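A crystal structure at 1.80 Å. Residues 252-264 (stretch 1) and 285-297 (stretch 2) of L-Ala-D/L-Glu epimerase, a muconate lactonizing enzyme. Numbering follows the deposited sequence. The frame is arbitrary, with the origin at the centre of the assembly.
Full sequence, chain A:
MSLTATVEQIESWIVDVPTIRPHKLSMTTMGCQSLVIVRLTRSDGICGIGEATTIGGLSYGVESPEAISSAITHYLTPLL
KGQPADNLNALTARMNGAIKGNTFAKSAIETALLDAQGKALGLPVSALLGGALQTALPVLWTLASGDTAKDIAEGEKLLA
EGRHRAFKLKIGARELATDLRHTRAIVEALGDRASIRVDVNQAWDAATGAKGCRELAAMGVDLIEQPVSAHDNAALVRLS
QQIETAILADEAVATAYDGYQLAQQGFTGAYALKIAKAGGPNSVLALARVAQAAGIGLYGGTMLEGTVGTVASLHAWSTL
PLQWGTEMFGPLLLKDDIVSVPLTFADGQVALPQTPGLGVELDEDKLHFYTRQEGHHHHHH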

ATOM      1  N   ALA A 252      20.152 -11.825   6.158  1.00 22.80           N
ATOM      2  CA  ALA A 252      19.140 -11.226   5.285  1.00 24.59           C
ATOM      3  C   ALA A 252      19.741 -10.304   4.223  1.00 24.08           C
ATOM      4  O   ALA A 252      19.076  -9.942   3.254  1.00 25.63           O
ATOM      5  CB  ALA A 252      18.121 -10.446   6.116  1.00 23.80           C
ATOM      6  N   VAL A 253      20.997  -9.915   4.401  1.00 23.77           N
ATOM      7  CA  VAL A 253      21.622  -9.016   3.441  1.00 24.49           C
ATOM      8  C   VAL A 253      23.066  -9.400   3.162  1.00 23.93           C
ATOM      9  O   VAL A 253      23.902  -9.420   4.066  1.00 24.58           O
ATOM     10  CB  VAL A 253      21.548  -7.553   3.946  1.00 25.74           C
ATOM     11  CG1 VAL A 253      22.241  -7.436   5.301  1.00 29.61           C
ATOM     12  CG2 VAL A 253      22.183  -6.613   2.940  1.00 29.05           C
ATOM     13  N   ALA A 254      23.355  -9.714   1.902  1.00 22.09           N
ATOM     14  CA  ALA A 254      24.708 -10.094   1.507  1.00 21.21           C
ATOM     15  C   ALA A 254      25.294  -9.102   0.505  1.00 21.80           C
ATOM     16  O   ALA A 254      26.403  -8.579   0.695  1.00 20.24           O
ATOM     17  CB  ALA A 254      24.700 -11.502   0.898  1.00 19.78           C
ATOM     18  N   THR A 255      24.533  -8.844  -0.557  1.00 20.75           N
ATOM     19  CA  THR A 255      24.961  -7.958  -1.632  1.00 21.40           C
ATOM     20  C   THR A 255      24.199  -6.640  -1.652  1.00 21.69           C
ATOM     21  O   THR A 255      23.199  -6.472  -0.954  1.00 21.82           O
ATOM     22  CB  THR A 255      24.721  -8.624  -2.986  1.00 19.73           C
ATOM     23  OG1 THR A 255      23.309  -8.721  -3.197  1.00 21.94           O
ATOM     24  CG2 THR A 255      25.321 -10.036  -3.013  1.00 21.86           C
ATOM     25  N   ALA A 256      24.673  -5.713  -2.477  1.00 20.94           N
ATOM     26  CA  ALA A 256      24.028  -4.415  -2.627  1.00 21.21           C
ATOM     27  C   ALA A 256      22.591  -4.626  -3.103  1.00 20.27           C
ATOM     28  O   ALA A 256      21.699  -3.853  -2.752  1.00 20.11           O
ATOM     29  CB  ALA A 256      24.803  -3.553  -3.626  1.00 18.98           C
ATOM     30  N   TYR A 257      22.364  -5.671  -3.900  1.00 20.30           N
ATOM     31  CA  TYR A 257      21.012  -5.952  -4.383  1.00 22.65           C
ATOM     32  C   TYR A 257      20.118  -6.275  -3.188  1.00 20.96           C
ATOM     33  O   TYR A 257      19.035  -5.716  -3.062  1.00 20.94           O
ATOM     34  CB  TYR A 257      20.993  -7.138  -5.360  1.00 23.96           C
ATOM     35  CG  TYR A 257      21.810  -6.940  -6.616  1.00 25.32           C
ATOM     36  CD1 TYR A 257      22.992  -7.655  -6.818  1.00 27.34           C
ATOM     37  CD2 TYR A 257      21.383  -6.070  -7.622  1.00 26.61           C
ATOM     38  CE1 TYR A 257      23.729  -7.518  -7.992  1.00 28.51           C
ATOM     39  CE2 TYR A 257      22.111  -5.921  -8.810  1.00 26.02           C
ATOM     40  CZ  TYR A 257      23.280  -6.649  -8.985  1.00 29.54           C
ATOM     41  OH  TYR A 257      23.992  -6.530 -10.153  1.00 32.84           O
ATOM     42  N   ASP A 258      20.567  -7.175  -2.313  1.00 22.03           N
ATOM     43  CA  ASP A 258      19.779  -7.527  -1.120  1.00 23.25           C
ATOM     44  C   ASP A 258      19.573  -6.290  -0.256  1.00 21.29           C
ATOM     45  O   ASP A 258      18.502  -6.082   0.321  1.00 19.71           O
ATOM     46  CB  ASP A 258      20.488  -8.571  -0.242  1.00 23.22           C
ATOM     47  CG  ASP A 258      20.813  -9.844  -0.983  1.00 28.14           C
ATOM     48  OD1 ASP A 258      20.034 -10.246  -1.868  1.00 29.30           O
ATOM     49  OD2 ASP A 258      21.850 -10.455  -0.663  1.00 30.61           O
ATOM     50  N   GLY A 259      20.626  -5.484  -0.151  1.00 20.85           N
ATOM     51  CA  GLY A 259      20.563  -4.283   0.658  1.00 20.79           C
ATOM     52  C   GLY A 259      19.484  -3.321   0.204  1.00 21.65           C
ATOM     53  O   GLY A 259      18.766  -2.747   1.027  1.00 19.38           O
ATOM     54  N   TYR A 260      19.379  -3.128  -1.106  1.00 21.49           N
ATOM     55  CA  TYR A 260      18.374  -2.229  -1.655  1.00 21.32           C
ATOM     56  C   TYR A 260      16.977  -2.790  -1.426  1.00 20.86           C
ATOM     57  O   TYR A 260      16.073  -2.076  -1.006  1.00 20.91           O
ATOM     58  CB  TYR A 260      18.581  -2.029  -3.159  1.00 20.15           C
ATOM     59  CG  TYR A 260      17.401  -1.332  -3.790  1.00 21.69           C
ATOM     60  CD1 TYR A 260      17.155   0.023  -3.545  1.00 21.47           C
ATOM     61  CD2 TYR A 260      16.465  -2.046  -4.539  1.00 20.85           C
ATOM     62  CE1 TYR A 260      16.001   0.639  -4.016  1.00 21.86           C
ATOM     63  CE2 TYR A 260      15.313  -1.437  -5.018  1.00 19.37           C
ATOM     64  CZ  TYR A 260      15.083  -0.104  -4.752  1.00 19.91           C
ATOM     65  OH  TYR A 260      13.926   0.489  -5.189  1.00 19.51           O
ATOM     66  N   GLN A 261      16.805  -4.074  -1.720  1.00 21.74           N
ATOM     67  CA  GLN A 261      15.506  -4.728  -1.554  1.00 23.68           C
ATOM     68  C   GLN A 261      14.959  -4.625  -0.124  1.00 21.56           C
ATOM     69  O   GLN A 261      13.803  -4.251   0.081  1.00 20.54           O
ATOM     70  CB  GLN A 261      15.614  -6.196  -1.975  1.00 26.13           C
ATOM     71  CG  GLN A 261      15.781  -6.392  -3.475  1.00 34.19           C
ATOM     72  CD  GLN A 261      16.219  -7.805  -3.843  1.00 39.81           C
ATOM     73  OE1 GLN A 261      15.830  -8.778  -3.186  1.00 44.36           O
ATOM     74  NE2 GLN A 261      17.017  -7.927  -4.905  1.00 35.65           N
ATOM     75  N   LEU A 262      15.783  -4.956   0.861  1.00 21.18           N
ATOM     76  CA  LEU A 262      15.353  -4.895   2.261  1.00 21.66           C
ATOM     77  C   LEU A 262      14.958  -3.471   2.671  1.00 19.39           C
ATOM     78  O   LEU A 262      13.926  -3.259   3.305  1.00 18.75           O
ATOM     79  CB  LEU A 262      16.472  -5.384   3.182  1.00 23.60           C
ATOM     80  CG  LEU A 262      16.189  -6.459   4.235  1.00 28.94           C
ATOM     81  CD1 LEU A 262      17.234  -6.321   5.341  1.00 25.50           C
ATOM     82  CD2 LEU A 262      14.789  -6.329   4.812  1.00 25.43           C
ATOM     83  N   ALA A 263      15.792  -2.499   2.318  1.00 18.68           N
ATOM     84  CA  ALA A 263      15.524  -1.103   2.650  1.00 18.72           C
ATOM     85  C   ALA A 263      14.205  -0.625   2.016  1.00 21.33           C
ATOM     86  O   ALA A 263      13.376   0.013   2.668  1.00 21.51           O
ATOM     87  CB  ALA A 263      16.692  -0.229   2.175  1.00 17.45           C
ATOM     88  N   GLN A 264      14.019  -0.949   0.743  1.00 20.55           N
ATOM     89  CA  GLN A 264      12.822  -0.558   0.004  1.00 22.42           C
ATOM     90  C   GLN A 264      11.584  -1.160   0.672  1.00 22.20           C
ATOM     91  O   GLN A 264      10.512  -0.558   0.697  1.00 19.46           O
ATOM     92  CB  GLN A 264      12.960  -1.046  -1.452  1.00 25.87           C
ATOM     93  CG  GLN A 264      11.789  -0.739  -2.375  1.00 31.29           C
ATOM     94  CD  GLN A 264      10.582  -1.615  -2.112  1.00 30.56           C
ATOM     95  OE1 GLN A 264      10.672  -2.840  -2.136  1.00 34.30           O
ATOM     96  NE2 GLN A 264       9.442  -0.987  -1.859  1.00 38.67           N
ATOM     97  N   LEU A 285      31.569  -2.329  -0.537  1.00 19.82           N
ATOM     98  CA  LEU A 285      31.342  -0.886  -0.486  1.00 20.43           C
ATOM     99  C   LEU A 285      30.061  -0.443  -1.194  1.00 21.76           C
ATOM    100  O   LEU A 285      29.467   0.573  -0.819  1.00 19.23           O
ATOM    101  CB  LEU A 285      32.548  -0.134  -1.070  1.00 20.97           C
ATOM    102  CG  LEU A 285      33.864  -0.382  -0.325  1.00 22.45           C
ATOM    103  CD1 LEU A 285      35.001   0.370  -1.009  1.00 25.19           C
ATOM    104  CD2 LEU A 285      33.723   0.073   1.122  1.00 25.03           C
ATOM    105  N   ALA A 286      29.629  -1.192  -2.211  1.00 20.45           N
ATOM    106  CA  ALA A 286      28.390  -0.839  -2.912  1.00 22.40           C
ATOM    107  C   ALA A 286      27.215  -1.022  -1.943  1.00 22.24           C
ATOM    108  O   ALA A 286      26.305  -0.196  -1.879  1.00 21.21           O
ATOM    109  CB  ALA A 286      28.199  -1.723  -4.152  1.00 20.35           C
ATOM    110  N   LEU A 287      27.247  -2.112  -1.186  1.00 22.71           N
ATOM    111  CA  LEU A 287      26.203  -2.397  -0.207  1.00 21.51           C
ATOM    112  C   LEU A 287      26.223  -1.280   0.839  1.00 19.64           C
ATOM    113  O   LEU A 287      25.178  -0.783   1.264  1.00 19.06           O
ATOM    114  CB  LEU A 287      26.481  -3.734   0.485  1.00 21.40           C
ATOM    115  CG  LEU A 287      25.347  -4.592   1.055  1.00 26.10           C
ATOM    116  CD1 LEU A 287      25.891  -5.348   2.255  1.00 23.36           C
ATOM    117  CD2 LEU A 287      24.124  -3.763   1.432  1.00 22.88           C
ATOM    118  N   ALA A 288      27.418  -0.888   1.257  1.00 19.96           N
ATOM    119  CA  ALA A 288      27.547   0.178   2.250  1.00 19.86           C
ATOM    120  C   ALA A 288      26.906   1.481   1.759  1.00 20.32           C
ATOM    121  O   ALA A 288      26.190   2.144   2.509  1.00 20.38           O
ATOM    122  CB  ALA A 288      29.018   0.413   2.588  1.00 21.37           C
ATOM    123  N   ARG A 289      27.153   1.850   0.503  1.00 19.98           N
ATOM    124  CA  ARG A 289      26.582   3.084  -0.039  1.00 21.27           C
ATOM    125  C   ARG A 289      25.055   3.013  -0.163  1.00 18.91           C
ATOM    126  O   ARG A 289      24.369   4.016   0.021  1.00 18.80           O
ATOM    127  CB  ARG A 289      27.208   3.416  -1.400  1.00 23.17           C
ATOM    128  CG  ARG A 289      28.716   3.690  -1.360  1.00 24.92           C
ATOM    129  CD  ARG A 289      29.094   4.797  -0.373  1.00 28.44           C
ATOM    130  NE  ARG A 289      30.528   5.100  -0.418  1.00 33.35           N
ATOM    131  CZ  ARG A 289      31.181   5.797   0.510  1.00 34.96           C
ATOM    132  NH1 ARG A 289      30.536   6.267   1.570  1.00 37.12           N
ATOM    133  NH2 ARG A 289      32.479   6.040   0.375  1.00 33.20           N
ATOM    134  N   VAL A 290      24.533   1.838  -0.491  1.00 20.72           N
ATOM    135  CA  VAL A 290      23.088   1.646  -0.596  1.00 19.66           C
ATOM    136  C   VAL A 290      22.520   1.900   0.793  1.00 20.36           C
ATOM    137  O   VAL A 290      21.550   2.642   0.963  1.00 20.90           O
ATOM    138  CB  VAL A 290      22.740   0.194  -1.023  1.00 21.60           C
ATOM    139  CG1 VAL A 290      21.245  -0.096  -0.788  1.00 19.95           C
ATOM    140  CG2 VAL A 290      23.099  -0.012  -2.497  1.00 22.60           C
ATOM    141  N   ALA A 291      23.143   1.287   1.789  1.00 19.66           N
ATOM    142  CA  ALA A 291      22.692   1.447   3.167  1.00 19.61           C
ATOM    143  C   ALA A 291      22.700   2.917   3.555  1.00 19.70           C
ATOM    144  O   ALA A 291      21.723   3.419   4.112  1.00 18.79           O
ATOM    145  CB  ALA A 291      23.583   0.644   4.108  1.00 18.34           C
ATOM    146  N   GLN A 292      23.794   3.613   3.251  1.00 19.56           N
ATOM    147  CA  GLN A 292      23.883   5.030   3.590  1.00 20.99           C
ATOM    148  C   GLN A 292      22.813   5.861   2.895  1.00 20.87           C
ATOM    149  O   GLN A 292      22.216   6.752   3.498  1.00 20.05           O
ATOM    150  CB  GLN A 292      25.256   5.579   3.235  1.00 23.14           C
ATOM    151  CG  GLN A 292      26.384   4.967   4.032  1.00 28.36           C
ATOM    152  CD  GLN A 292      27.707   5.610   3.708  1.00 30.28           C
ATOM    153  OE1 GLN A 292      28.096   5.684   2.542  1.00 32.38           O
ATOM    154  NE2 GLN A 292      28.408   6.083   4.733  1.00 28.87           N
ATOM    155  N   ALA A 293      22.566   5.575   1.623  1.00 20.85           N
ATOM    156  CA  ALA A 293      21.556   6.324   0.887  1.00 20.99           C
ATOM    157  C   ALA A 293      20.172   6.114   1.497  1.00 20.70           C
ATOM    158  O   ALA A 293      19.342   7.022   1.494  1.00 22.24           O
ATOM    159  CB  ALA A 293      21.553   5.896  -0.581  1.00 18.50           C
ATOM    160  N   ALA A 294      19.927   4.918   2.026  1.00 21.48           N
ATOM    161  CA  ALA A 294      18.633   4.588   2.620  1.00 19.25           C
ATOM    162  C   ALA A 294      18.488   4.928   4.109  1.00 20.53           C
ATOM    163  O   ALA A 294      17.429   4.687   4.691  1.00 21.73           O
ATOM    164  CB  ALA A 294      18.340   3.107   2.412  1.00 20.46           C
ATOM    165  N   GLY A 295      19.539   5.463   4.726  1.00 22.16           N
ATOM    166  CA  GLY A 295      19.470   5.803   6.144  1.00 22.13           C
ATOM    167  C   GLY A 295      19.683   4.616   7.079  1.00 22.53           C
ATOM    168  O   GLY A 295      19.290   4.655   8.249  1.00 23.84           O
ATOM    169  N   ILE A 296      20.302   3.559   6.564  1.00 21.86           N
ATOM    170  CA  ILE A 296      20.577   2.350   7.341  1.00 20.57           C
ATOM    171  C   ILE A 296      22.016   2.379   7.874  1.00 20.88           C
ATOM    172  O   ILE A 296      22.960   2.659   7.130  1.00 18.71           O
ATOM    173  CB  ILE A 296      20.322   1.101   6.458  1.00 22.63           C
ATOM    174  CG1 ILE A 296      18.804   0.928   6.271  1.00 23.59           C
ATOM    175  CG2 ILE A 296      20.970  -0.153   7.065  1.00 21.24           C
ATOM    176  CD1 ILE A 296      18.424  -0.012   5.152  1.00 26.56           C
ATOM    177  N   GLY A 297      22.167   2.112   9.174  1.00 21.46           N
ATOM    178  CA  GLY A 297      23.476   2.126   9.814  1.00 20.58           C
ATOM    179  C   GLY A 297      24.416   1.007   9.392  1.00 21.85           C
ATOM    180  O   GLY A 297      23.981  -0.001   8.821  1.00 22.32           O
TER

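The contact between the two stretches is largely apolar: with hydrogens placed, no hydrogen bond crosses it, and 387 Å² of surface is buried, both sides summed. Its frame is a pair of nearly parallel helices, the helix from Ala256 and the helix running through stretch 2, whose axes cross at -16° and approach to 8.4 Å.

Small residues line much of the close approach, with Leu287 and Val290 packed against them. Ala256 CB lies 3.9 Å from Ala286 CB and 4.1 Å from Val290 CG2, and the CA atoms of Ala256 and Leu287 are just 3.8 Å apart. At Gly259, CA sits 3.7 Å from Leu287 CD2; an ideal CB there would fall 2.3 Å from that same methyl, a clash, so the leucine occupies space that a side chain would need. Leu287 CD2 also meets Val253 CG2 at 3.8 Å. Further along, Ala263 CB touches Ala294 CB at 3.7 Å and Ile296 CD1 at 3.5 Å, extending the contact past the helix.

Polar bonds instead order each stretch internally. Thr255 caps its helix: OG1 accepts from Asp258 N (3.3 Å, 170°) and, weakly, from Tyr257 N (3.3 Å, 120°). Reciprocally, Asp258 OD2 accepts from Thr255 N (3.1 Å, 172°) and Ala254 N (3.1 Å, 148°). In stretch 2, Gly295 adopts positive phi (81°) in a Schellman motif, with Ile296 N hydrogen-bonded to Ala291 O at 2.8 Å.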